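Local coordinates for diacylglycerol kinase (Bacillus anthracis, PDB 3S40), which probably transfers phosphate from ATP to diacylglycerol or a related lipid, as a bacterial member of the diacylglycerol kinase family, at residues P127-K132 and I286-G291; N140-G145 and V199-G204; V183-D188 and I262-E267; D221-I226 and H256-S261. One frame throughout, in Å; residues are numbered along the deposited sequence.

From the N terminus the chain first builds the alpha/beta domain, then opens interaction 1 at 127-132, whose loop closes only at 286-291, so the other three contacts are nested inside it. Interactions 2 and 3 cross: 140-145 and 183-188 open in turn, 199-204 closes the first and 262-267 the second. Interaction 4, from 221-226 to 256-261, starts after interaction 2 has closed and lies within the loop of interaction 3. Interactions 1 and 3 belong to one antiparallel sheet, interactions 2 and 4 to the other, and the two sheets pack as a sandwich through Ile286 on Val201 and Trp142, Val199 on Ile185, and Ile262 on Ile226.

Interaction 1: P127-K132 and I286-G291; sequences PVDVAK and IELLQG
Val130 and Leu289 form a hydrogen-bonded pair of the antiparallel ladder between strand 125-133 and strand 284-296; Lys132 and Glu287 form a second, with Ala131 opposite Leu288 between them. The Leu289 N to Val130 O bond is 2.8 Å long, and Leu289 CB also presses on that carbonyl, 3.3 Å from Val130 O. At the far end, Lys132 O receives Glu287 N and is touched as well by Ile286 CA at 3.2 Å. Both strands lie in one sheet of the C-terminal beta sandwich. Strand 125-133 follows the alpha/beta part of the chain and strand 284-296 comes near the C terminus, so the ladder brings distant parts of the chain together within the sandwich. Where the second strand turns a corner at Gln290 and Gly291, a side chain takes over from the backbone. Asp129 holds CG beside its own backbone N (chi1 -51°), and OD1 accepts Gly291 N at 2.8 Å on its anti side, 24° out of the carboxylate plane. Gln290 CG rests 3.6 Å from Asp129 OD1. The other oxygen, OD2, takes the backbone N of Gly222. Leu288 crosses this aspartate obliquely: its CG is anti to the backbone N (chi1 -176°), and both methyls touch the acid, CD1 3.7 Å from Asp129 CB and CD2 3.6 Å from Asp129 OD2.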
loop_
_atom_site.group_PDB
_atom_site.type_symbol
_atom_site.label_atom_id
_atom_site.label_comp_id
_atom_site.label_asym_id
_atom_site.label_seq_id
_atom_site.Cartn_x
_atom_site.Cartn_y
_atom_site.Cartn_z
ATOM N N PRO A 127 9.165 -10.671 1.778
ATOM C CA PRO A 127 9.295 -9.484 2.627
ATOM C C PRO A 127 8.890 -8.262 1.855
ATOM O O PRO A 127 9.141 -8.176 0.653
ATOM C CB PRO A 127 10.794 -9.447 2.984
ATOM C CG PRO A 127 11.462 -10.297 1.982
ATOM C CD PRO A 127 10.464 -11.293 1.465
ATOM N N VAL A 128 8.259 -7.330 2.550
ATOM C CA VAL A 128 7.753 -6.119 1.932
ATOM C C VAL A 128 8.167 -4.967 2.821
ATOM O O VAL A 128 8.158 -5.093 4.045
ATOM C CB VAL A 128 6.216 -6.191 1.802
ATOM C CG1 VAL A 128 5.630 -4.854 1.399
ATOM C CG2 VAL A 128 5.828 -7.290 0.807
ATOM N N ASP A 129 8.586 -3.862 2.212
ATOM C CA ASP A 129 9.032 -2.703 2.983
ATOM C C ASP A 129 7.828 -1.861 3.431
ATOM O O ASP A 129 6.811 -1.808 2.736
ATOM C CB ASP A 129 9.995 -1.817 2.159
ATOM C CG ASP A 129 11.157 -2.608 1.523
ATOM O OD1 ASP A 129 11.523 -3.699 2.042
ATOM O OD2 ASP A 129 11.704 -2.127 0.497
ATOM N N VAL A 130 7.966 -1.196 4.574
ATOM C CA VAL A 130 6.913 -0.335 5.089
ATOM C C VAL A 130 7.497 1.033 5.372
ATOM O O VAL A 130 8.515 1.154 6.062
ATOM C CB VAL A 130 6.328 -0.906 6.398
ATOM C CG1 VAL A 130 5.385 0.107 7.058
ATOM C CG2 VAL A 130 5.643 -2.260 6.141
ATOM N N ALA A 131 6.834 2.072 4.877
ATOM C CA ALA A 131 7.340 3.429 5.035
ATOM C C ALA A 131 6.897 4.050 6.363
ATOM O O ALA A 131 5.879 3.653 6.938
ATOM C CB ALA A 131 6.895 4.301 3.847
ATOM N N LYS A 132 7.668 5.033 6.831
ATOM C CA LYS A 132 7.309 5.836 7.999
ATOM C C LYS A 132 7.468 7.329 7.725
ATOM O O LYS A 132 8.574 7.809 7.459
ATOM C CB LYS A 132 8.187 5.479 9.195
ATOM C CG LYS A 132 7.428 4.929 10.380
ATOM C CD LYS A 132 8.109 5.299 11.687
ATOM C CE LYS A 132 8.075 4.143 12.674
ATOM N NZ LYS A 132 8.461 4.561 14.055
ATOM N N ILE A 286 10.915 11.194 6.274
ATOM C CA ILE A 286 10.476 9.873 5.842
ATOM C C ILE A 286 11.609 8.857 5.881
ATOM O O ILE A 286 12.725 9.124 5.401
ATOM C CB ILE A 286 9.857 9.874 4.434
ATOM C CG1 ILE A 286 8.936 11.079 4.238
ATOM C CG2 ILE A 286 9.115 8.565 4.194
ATOM C CD1 ILE A 286 8.143 11.042 2.964
ATOM N N GLU A 287 11.287 7.699 6.458
ATOM C CA GLU A 287 12.207 6.574 6.618
ATOM C C GLU A 287 11.554 5.325 6.028
ATOM O O GLU A 287 10.334 5.221 5.973
ATOM C CB GLU A 287 12.473 6.306 8.107
ATOM C CG GLU A 287 12.846 7.524 8.933
ATOM C CD GLU A 287 14.226 8.064 8.597
ATOM O OE1 GLU A 287 14.488 9.251 8.893
ATOM O OE2 GLU A 287 15.050 7.303 8.043
ATOM N N LEU A 288 12.368 4.366 5.615
ATOM C CA LEU A 288 11.835 3.107 5.134
ATOM C C LEU A 288 12.225 1.961 6.058
ATOM O O LEU A 288 13.388 1.830 6.421
ATOM C CB LEU A 288 12.363 2.816 3.739
ATOM C CG LEU A 288 11.745 1.547 3.171
ATOM C CD1 LEU A 288 10.382 1.857 2.565
ATOM C CD2 LEU A 288 12.653 0.901 2.169
ATOM N N LEU A 289 11.258 1.125 6.428
ATOM C CA LEU A 289 11.561 -0.087 7.196
ATOM C C LEU A 289 11.651 -1.305 6.276
ATOM O O LEU A 289 10.648 -1.853 5.815
ATOM C CB LEU A 289 10.509 -0.310 8.281
ATOM C CG LEU A 289 10.266 0.908 9.171
ATOM C CD1 LEU A 289 9.035 0.660 10.052
ATOM C CD2 LEU A 289 11.510 1.223 9.998
ATOM N N GLN A 290 12.869 -1.737 6.016
ATOM C CA GLN A 290 13.084 -2.767 5.029
ATOM C C GLN A 290 12.552 -4.119 5.508
ATOM O O GLN A 290 12.818 -4.545 6.619
ATOM C CB GLN A 290 14.576 -2.824 4.671
ATOM C CG GLN A 290 14.873 -3.450 3.331
ATOM C CD GLN A 290 16.304 -3.188 2.845
ATOM O OE1 GLN A 290 16.943 -2.194 3.217
ATOM N NE2 GLN A 290 16.809 -4.095 2.020
ATOM N N GLY A 291 11.765 -4.772 4.662
ATOM C CA GLY A 291 11.256 -6.094 4.966
ATOM C C GLY A 291 10.476 -6.172 6.264
ATOM O O GLY A 291 10.509 -7.189 6.940
#

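Interaction 2: N140-G145 and V199-G204; sequences NFWGIG and VMVGNG
Val201 CG2 and the carbonyl Val199 O approach the indole of Trp142 obliquely, while Met200 CA lies at its edge, near the ring plane. Val201 CG2 comes to 3.5 Å from Trp142 CE3, and Val199 CG1 lies 4.0 Å from Trp142 CZ3, the valine running beside the indole and pointing the same way. Trp142 CG is anti to the backbone N (chi1 173°); beyond this strand pair the ring also packs on Ile286 and Val272. The ring of Phe141, on the other side of the sheet, receives Met200, a selenomethionine, in an oblique Met-aromatic contact, with SE 5.5 Å from the Phe141 ring centroid and CE 4.0 Å from Phe141 CD1. Opposite Met200, Gly143 has no side chain, and Met200 CG lies 3.5 Å from Gly143 CA. Ile144 lies alongside Val199, where the Ile144 CG1 to Val199 CB distance of 3.5 Å is tighter than usual. The strands are neighbours in one antiparallel sheet of the sandwich, with Trp142, Ile144, Val199 and Val201 turned to the opposing sheet. Trp142 with Val201 and Ile144 with Val199 are hydrogen-bonded pairs, Val201 N lying 2.8 Å from Trp142 O. Beyond the Phe141 and Gly202 pair, Asn140 O accepts two backbone amides: Gly204 N at 3.1 Å, in the carbonyl plane on a lone pair, and Asn203 N, tilted 33° from that plane. The side-chain ND2 of Asn140 donates to Tyr206 O, and ND2 of Asn203 to Leu139 O and Asp129 O. Every residue that touches here is buried, so these bonds pay for polar groups that solvent probably could not serve.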
loop_
_atom_site.group_PDB
_atom_site.type_symbol
_atom_site.label_atom_id
_atom_site.label_comp_id
_atom_site.label_asym_id
_atom_site.label_seq_id
_atom_site.Cartn_x
_atom_site.Cartn_y
_atom_site.Cartn_z
ATOM N N ASN A 140 1.546 2.390 0.684
ATOM C CA ASN A 140 1.374 2.752 -0.711
ATOM C C ASN A 140 2.027 4.056 -1.121
ATOM O O ASN A 140 2.906 4.073 -1.987
ATOM C CB ASN A 140 -0.105 2.777 -1.077
ATOM C CG ASN A 140 -0.430 1.804 -2.162
ATOM O OD1 ASN A 140 -1.124 0.810 -1.939
ATOM N ND2 ASN A 140 0.092 2.065 -3.352
ATOM N N PHE A 141 1.610 5.155 -0.509
ATOM C CA PHE A 141 2.097 6.431 -0.981
ATOM C C PHE A 141 1.918 7.541 0.031
ATOM O O PHE A 141 1.086 7.463 0.922
ATOM C CB PHE A 141 1.404 6.804 -2.303
ATOM C CG PHE A 141 0.041 7.418 -2.118
ATOM C CD1 PHE A 141 -0.108 8.796 -2.054
ATOM C CD2 PHE A 141 -1.083 6.619 -1.975
ATOM C CE1 PHE A 141 -1.354 9.364 -1.868
ATOM C CE2 PHE A 141 -2.341 7.184 -1.780
ATOM C CZ PHE A 141 -2.475 8.557 -1.728
ATOM N N TRP A 142 2.725 8.577 -0.142
ATOM C CA TRP A 142 2.643 9.819 0.604
ATOM C C TRP A 142 2.592 10.906 -0.482
ATOM O O TRP A 142 3.399 10.886 -1.415
ATOM C CB TRP A 142 3.907 9.942 1.451
ATOM C CG TRP A 142 4.136 11.228 2.213
ATOM C CD1 TRP A 142 4.069 11.397 3.570
ATOM C CD2 TRP A 142 4.549 12.500 1.674
ATOM N NE1 TRP A 142 4.389 12.696 3.906
ATOM C CE2 TRP A 142 4.685 13.393 2.763
ATOM C CE3 TRP A 142 4.798 12.971 0.383
ATOM C CZ2 TRP A 142 5.050 14.731 2.595
ATOM C CZ3 TRP A 142 5.170 14.296 0.218
ATOM C CH2 TRP A 142 5.290 15.162 1.318
ATOM N N GLY A 143 1.635 11.825 -0.384
ATOM C CA GLY A 143 1.489 12.879 -1.374
ATOM C C GLY A 143 0.991 14.221 -0.843
ATOM O O GLY A 143 0.120 14.279 0.026
ATOM N N ILE A 144 1.574 15.303 -1.358
ATOM C CA ILE A 144 1.080 16.660 -1.133
ATOM C C ILE A 144 0.779 17.302 -2.489
ATOM O O ILE A 144 1.546 17.123 -3.442
ATOM C CB ILE A 144 2.125 17.550 -0.418
ATOM C CG1 ILE A 144 3.413 17.632 -1.240
ATOM C CG2 ILE A 144 2.422 17.044 0.985
ATOM C CD1 ILE A 144 4.486 18.515 -0.619
ATOM N N GLY A 145 -0.332 18.033 -2.577
ATOM C CA GLY A 145 -0.667 18.782 -3.781
ATOM C C GLY A 145 -1.910 18.284 -4.492
ATOM O O GLY A 145 -2.700 17.537 -3.910
ATOM N N VAL A 199 3.936 16.606 -5.229
ATOM C CA VAL A 199 5.070 15.875 -4.680
ATOM C C VAL A 199 4.619 14.539 -4.128
ATOM O O VAL A 199 3.676 14.463 -3.345
ATOM C CB VAL A 199 5.766 16.647 -3.563
ATOM C CG1 VAL A 199 6.947 15.847 -3.033
ATOM C CG2 VAL A 199 6.216 18.023 -4.073
HETATM N N MSE A 200 5.299 13.478 -4.536
HETATM C CA MSE A 200 4.956 12.173 -4.016
HETATM C C MSE A 200 6.105 11.248 -3.708
HETATM O O MSE A 200 7.162 11.289 -4.345
HETATM C CB MSE A 200 3.965 11.495 -4.918
HETATM C CG MSE A 200 2.593 11.920 -4.543
HETATM SE SE MSE A 200 1.385 11.059 -5.665
HETATM C CE MSE A 200 2.043 9.198 -5.437
ATOM N N VAL A 201 5.853 10.413 -2.705
ATOM C CA VAL A 201 6.787 9.425 -2.226
ATOM C C VAL A 201 6.086 8.084 -2.310
ATOM O O VAL A 201 5.109 7.848 -1.615
ATOM C CB VAL A 201 7.185 9.718 -0.773
ATOM C CG1 VAL A 201 8.311 8.796 -0.337
ATOM C CG2 VAL A 201 7.614 11.161 -0.655
ATOM N N GLY A 202 6.578 7.214 -3.181
ATOM C CA GLY A 202 5.893 5.971 -3.482
ATOM C C GLY A 202 6.586 4.723 -2.980
ATOM O O GLY A 202 7.814 4.638 -2.949
ATOM N N ASN A 203 5.780 3.741 -2.603
ATOM C CA ASN A 203 6.277 2.455 -2.159
ATOM C C ASN A 203 5.560 1.343 -2.890
ATOM O O ASN A 203 6.168 0.360 -3.277
ATOM C CB ASN A 203 6.067 2.269 -0.657
ATOM C CG ASN A 203 6.750 1.014 -0.132
ATOM O OD1 ASN A 203 7.932 0.783 -0.383
ATOM N ND2 ASN A 203 5.998 0.187 0.581
ATOM N N GLY A 204 4.253 1.506 -3.063
ATOM C CA GLY A 204 3.440 0.538 -3.771
ATOM C C GLY A 204 3.501 0.707 -5.278
ATOM O O GLY A 204 3.814 1.780 -5.793
#

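Interaction 3: V183-D188 and I262-E267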
loop_
_atom_site.group_PDB
_atom_site.type_symbol
_atom_site.label_atom_id
_atom_site.label_comp_id
_atom_site.label_asym_id
_atom_site.label_seq_id
_atom_site.Cartn_x
_atom_site.Cartn_y
_atom_site.Cartn_z
ATOM N N VAL A 183 9.069 23.901 -2.833
ATOM C CA VAL A 183 9.398 22.745 -2.031
ATOM C C VAL A 183 10.908 22.619 -1.962
ATOM O O VAL A 183 11.632 23.013 -2.885
ATOM C CB VAL A 183 8.793 21.440 -2.628
ATOM C CG1 VAL A 183 9.595 20.977 -3.855
ATOM C CG2 VAL A 183 8.746 20.336 -1.582
ATOM N N LYS A 184 11.370 22.083 -0.844
ATOM C CA LYS A 184 12.777 21.813 -0.633
ATOM C C LYS A 184 12.852 20.363 -0.177
ATOM O O LYS A 184 12.177 19.979 0.786
ATOM C CB LYS A 184 13.316 22.739 0.454
ATOM C CG LYS A 184 14.810 22.971 0.412
ATOM C CD LYS A 184 15.206 24.131 1.323
ATOM C CE LYS A 184 14.160 25.254 1.314
ATOM N NZ LYS A 184 13.840 25.768 -0.049
ATOM N N ILE A 185 13.643 19.551 -0.872
ATOM C CA ILE A 185 13.735 18.132 -0.523
ATOM C C ILE A 185 15.173 17.738 -0.274
ATOM O O ILE A 185 16.026 17.929 -1.136
ATOM C CB ILE A 185 13.147 17.212 -1.633
ATOM C CG1 ILE A 185 11.689 17.587 -1.941
ATOM C CG2 ILE A 185 13.242 15.747 -1.225
ATOM C CD1 ILE A 185 11.068 16.823 -3.108
ATOM N N THR A 186 15.440 17.206 0.913
ATOM C CA THR A 186 16.735 16.598 1.217
ATOM C C THR A 186 16.577 15.085 1.221
ATOM O O THR A 186 15.657 14.546 1.843
ATOM C CB THR A 186 17.265 17.024 2.601
ATOM O OG1 THR A 186 16.408 16.496 3.630
ATOM C CG2 THR A 186 17.320 18.537 2.714
ATOM N N TYR A 187 17.471 14.392 0.535
ATOM C CA TYR A 187 17.340 12.951 0.447
ATOM C C TYR A 187 18.706 12.305 0.427
ATOM O O TYR A 187 19.454 12.439 -0.540
ATOM C CB TYR A 187 16.545 12.569 -0.799
ATOM C CG TYR A 187 17.157 13.091 -2.068
ATOM C CD1 TYR A 187 17.971 12.281 -2.856
ATOM C CD2 TYR A 187 16.952 14.405 -2.467
ATOM C CE1 TYR A 187 18.553 12.765 -4.018
ATOM C CE2 TYR A 187 17.526 14.897 -3.629
ATOM C CZ TYR A 187 18.322 14.075 -4.401
ATOM O OH TYR A 187 18.893 14.564 -5.556
ATOM N N ASP A 188 19.029 11.605 1.506
ATOM C CA ASP A 188 20.349 11.007 1.663
ATOM C C ASP A 188 21.456 12.036 1.380
ATOM O O ASP A 188 22.354 11.803 0.564
ATOM C CB ASP A 188 20.497 9.773 0.764
ATOM C CG ASP A 188 19.346 8.781 0.928
ATOM O OD1 ASP A 188 18.697 8.769 1.992
ATOM O OD2 ASP A 188 19.093 8.010 -0.017
ATOM N N ILE A 262 14.466 10.796 3.694
ATOM C CA ILE A 262 13.924 11.919 2.951
ATOM C C ILE A 262 13.321 12.964 3.862
ATOM O O ILE A 262 12.569 12.655 4.792
ATOM C CB ILE A 262 12.858 11.429 1.955
ATOM C CG1 ILE A 262 13.441 10.302 1.092
ATOM C CG2 ILE A 262 12.340 12.583 1.097
ATOM C CD1 ILE A 262 12.462 9.675 0.124
ATOM N N HIS A 263 13.670 14.211 3.601
ATOM C CA HIS A 263 13.039 15.316 4.302
ATOM C C HIS A 263 12.438 16.290 3.307
ATOM O O HIS A 263 13.120 16.744 2.374
ATOM C CB HIS A 263 14.022 16.043 5.227
ATOM C CG HIS A 263 13.354 17.018 6.146
ATOM N ND1 HIS A 263 13.211 18.354 5.836
ATOM C CD2 HIS A 263 12.754 16.843 7.348
ATOM C CE1 HIS A 263 12.569 18.964 6.818
ATOM N NE2 HIS A 263 12.276 18.069 7.745
ATOM N N ILE A 264 11.163 16.603 3.517
ATOM C CA ILE A 264 10.422 17.486 2.632
ATOM C C ILE A 264 9.930 18.715 3.381
ATOM O O ILE A 264 9.196 18.611 4.373
ATOM C CB ILE A 264 9.200 16.792 1.998
ATOM C CG1 ILE A 264 9.575 15.426 1.430
ATOM C CG2 ILE A 264 8.592 17.671 0.922
ATOM C CD1 ILE A 264 8.978 14.283 2.219
ATOM N N GLU A 265 10.327 19.881 2.882
ATOM C CA GLU A 265 9.981 21.140 3.510
ATOM C C GLU A 265 9.298 22.039 2.490
ATOM O O GLU A 265 9.684 22.073 1.320
ATOM C CB GLU A 265 11.244 21.801 4.065
ATOM C CG GLU A 265 11.084 23.258 4.455
ATOM C CD GLU A 265 12.419 23.938 4.730
ATOM O OE1 GLU A 265 13.317 23.271 5.290
ATOM O OE2 GLU A 265 12.573 25.131 4.376
ATOM N N THR A 266 8.276 22.759 2.939
ATOM C CA THR A 266 7.547 23.692 2.092
ATOM C C THR A 266 7.607 25.111 2.649
ATOM O O THR A 266 8.031 25.327 3.786
ATOM C CB THR A 266 6.071 23.307 2.001
ATOM O OG1 THR A 266 5.552 23.162 3.328
ATOM C CG2 THR A 266 5.904 21.997 1.249
ATOM N N GLU A 267 7.163 26.068 1.837
ATOM C CA GLU A 267 7.077 27.469 2.236
ATOM C C GLU A 267 6.082 27.643 3.378
ATOM O O GLU A 267 6.415 28.175 4.436
ATOM C CB GLU A 267 6.634 28.320 1.048
ATOM C CG GLU A 267 7.048 29.778 1.134
ATOM C CD GLU A 267 8.542 29.972 0.928
ATOM O OE1 GLU A 267 9.218 29.013 0.494
ATOM O OE2 GLU A 267 9.042 31.084 1.201
#
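Ile185 and Ile262 lie side by side and point the same way, their CG2 methyls 4.0 Å apart. In both, CG2 is anti to the backbone N, which sets the two methyls against each other. Val183 instead meets Ile264 at a slant, with Val183 CG2 3.7 Å from Ile264 CG2. These aliphatic groups face the interior of the beta sandwich, where Ile226 and Val228 of the opposing sheet meet Ile185. On the reverse face Lys184 and Glu265 run alongside each other; a bend in the lysine chain (chi3 -37°) brings CE to 3.5 Å from Glu265 OE2. The charged atoms do not touch, Lys184 NZ staying 4.6 Å from Glu265 OE2, and the ammonium makes its salt bridge with Glu193 on the next strand. Thr186 and His263 are likewise alongside. The antiparallel backbones are joined at these two polar pairs, with Lys184 N 2.7 Å from Glu265 O and His263 N 2.7 Å from Thr186 O. The ladder is therefore two-sided: apolar branches pack against each other on the core face, while on the polar face Glu265 probably adds a longer-range attraction to the contact of its carboxylate with the lysine chain.

Interaction 4: D221-I226 and H256-S261; sequences DGTLDI and HVKAKS
Leu224 and Ala259, then Ile226 and Val257, form hydrogen-bonded antiparallel pairs between strands whose directions differ by 152°, with Asp225 opposite Lys258 between them. Asp225 is gripped at both oxygens. OD1 offers its anti lone pair to His256 NE2 at 2.7 Å, the oxygen lying within 4° of the imidazole plane, and OD2 gives its syn lone pair to Lys258 NZ at 2.8 Å. Lysine and aspartate lie side by side, and the bend at the end of the lysine (chi4 -69°) places NZ for a second salt bridge, 2.7 Å from the syn side of Asp221 OD1. Asp221 is itself fixed by an Asx turn, Thr223 N reaching Asp221 OD2 at 3.1 Å from above the carboxylate plane. His256 CD2 also meets Ile226 O edge-on at 3.1 Å. On the other face, Ile226 CD1 touches Val257 CG1 at 3.8 Å, toward the sandwich interior. Lys258 NZ is bonded to Asn216 O too, and His256 ND1 to Asp248. This network closes the outermost strand 254-259 onto its sheet; a histidine between two carboxylates would probably be easier to protonate, and the paired aspartates should hold Lys258 charged.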
loop_
_atom_site.group_PDB
_atom_site.type_symbol
_atom_site.label_atom_id
_atom_site.label_comp_id
_atom_site.label_asym_id
_atom_site.label_seq_id
_atom_site.Cartn_x
_atom_site.Cartn_y
_atom_site.Cartn_z
ATOM N N ASP A 221 12.334 -2.973 -2.795
ATOM C CA ASP A 221 13.712 -2.697 -3.225
ATOM C C ASP A 221 14.550 -1.895 -2.212
ATOM O O ASP A 221 15.668 -1.492 -2.504
ATOM C CB ASP A 221 13.757 -2.060 -4.609
ATOM C CG ASP A 221 13.230 -0.624 -4.627
ATOM O OD1 ASP A 221 13.255 -0.022 -5.727
ATOM O OD2 ASP A 221 12.789 -0.110 -3.567
ATOM N N GLY A 222 14.011 -1.687 -1.017
ATOM C CA GLY A 222 14.752 -1.038 0.047
ATOM C C GLY A 222 14.868 0.473 -0.053
ATOM O O GLY A 222 15.602 1.100 0.713
ATOM N N THR A 223 14.164 1.071 -1.004
ATOM C CA THR A 223 14.163 2.529 -1.123
ATOM C C THR A 223 12.757 3.033 -1.391
ATOM O O THR A 223 11.850 2.255 -1.715
ATOM C CB THR A 223 15.083 3.043 -2.263
ATOM O OG1 THR A 223 14.520 2.691 -3.531
ATOM C CG2 THR A 223 16.495 2.467 -2.152
ATOM N N LEU A 224 12.603 4.344 -1.261
ATOM C CA LEU A 224 11.376 5.043 -1.584
ATOM C C LEU A 224 11.613 5.863 -2.839
ATOM O O LEU A 224 12.749 6.295 -3.097
ATOM C CB LEU A 224 11.023 5.984 -0.443
ATOM C CG LEU A 224 10.586 5.211 0.794
ATOM C CD1 LEU A 224 10.215 6.144 1.926
ATOM C CD2 LEU A 224 9.400 4.330 0.413
ATOM N N ASP A 225 10.542 6.085 -3.603
ATOM C CA ASP A 225 10.607 6.864 -4.836
ATOM C C ASP A 225 10.017 8.256 -4.652
ATOM O O ASP A 225 8.818 8.420 -4.400
ATOM C CB ASP A 225 9.890 6.142 -5.979
ATOM C CG ASP A 225 10.699 4.984 -6.521
ATOM O OD1 ASP A 225 11.152 5.049 -7.690
ATOM O OD2 ASP A 225 10.903 4.013 -5.764
ATOM N N ILE A 226 10.878 9.255 -4.766
ATOM C CA ILE A 226 10.442 10.638 -4.762
ATOM C C ILE A 226 10.054 11.004 -6.181
ATOM O O ILE A 226 10.792 10.736 -7.128
ATOM C CB ILE A 226 11.567 11.579 -4.321
ATOM C CG1 ILE A 226 12.071 11.200 -2.926
ATOM C CG2 ILE A 226 11.100 13.026 -4.383
ATOM C CD1 ILE A 226 13.233 12.051 -2.441
ATOM N N HIS A 256 12.585 12.738 -10.411
ATOM C CA HIS A 256 12.368 11.417 -9.855
ATOM C C HIS A 256 13.679 10.862 -9.364
ATOM O O HIS A 256 14.642 10.747 -10.128
ATOM C CB HIS A 256 11.784 10.475 -10.908
ATOM C CG HIS A 256 11.611 9.067 -10.427
ATOM N ND1 HIS A 256 11.580 7.987 -11.282
ATOM C CD2 HIS A 256 11.438 8.565 -9.179
ATOM C CE1 HIS A 256 11.406 6.880 -10.582
ATOM N NE2 HIS A 256 11.324 7.203 -9.303
ATOM N N VAL A 257 13.733 10.526 -8.083
ATOM C CA VAL A 257 14.922 9.896 -7.542
ATOM C C VAL A 257 14.514 8.853 -6.515
ATOM O O VAL A 257 13.399 8.896 -5.984
ATOM C CB VAL A 257 15.859 10.924 -6.876
ATOM C CG1 VAL A 257 15.265 11.423 -5.565
ATOM C CG2 VAL A 257 17.224 10.307 -6.623
ATOM N N LYS A 258 15.410 7.911 -6.247
ATOM C CA LYS A 258 15.185 6.935 -5.191
ATOM C C LYS A 258 16.049 7.256 -3.995
ATOM O O LYS A 258 17.218 7.558 -4.150
ATOM C CB LYS A 258 15.470 5.522 -5.702
ATOM C CG LYS A 258 14.295 4.917 -6.475
ATOM C CD LYS A 258 14.746 3.768 -7.362
ATOM C CE LYS A 258 13.566 3.063 -8.005
ATOM N NZ LYS A 258 12.779 2.315 -6.978
ATOM N N ALA A 259 15.478 7.203 -2.798
ATOM C CA ALA A 259 16.256 7.505 -1.601
ATOM C C ALA A 259 15.742 6.759 -0.376
ATOM O O ALA A 259 14.593 6.330 -0.348
ATOM C CB ALA A 259 16.276 9.002 -1.351
ATOM N N LYS A 260 16.595 6.588 0.631
ATOM C CA LYS A 260 16.184 5.886 1.850
ATOM C C LYS A 260 15.737 6.831 2.958
ATOM O O LYS A 260 14.917 6.462 3.787
ATOM C CB LYS A 260 17.289 4.971 2.378
ATOM C CG LYS A 260 17.549 3.748 1.525
ATOM C CD LYS A 260 18.400 2.746 2.278
ATOM C CE LYS A 260 18.595 1.469 1.477
ATOM N NZ LYS A 260 19.049 0.341 2.346
ATOM N N SER A 261 16.302 8.036 2.984
ATOM C CA SER A 261 16.007 8.987 4.048
ATOM C C SER A 261 15.685 10.341 3.446
ATOM O O SER A 261 16.522 10.965 2.779
ATOM C CB SER A 261 17.176 9.099 5.026
ATOM O OG SER A 261 16.815 9.903 6.137
#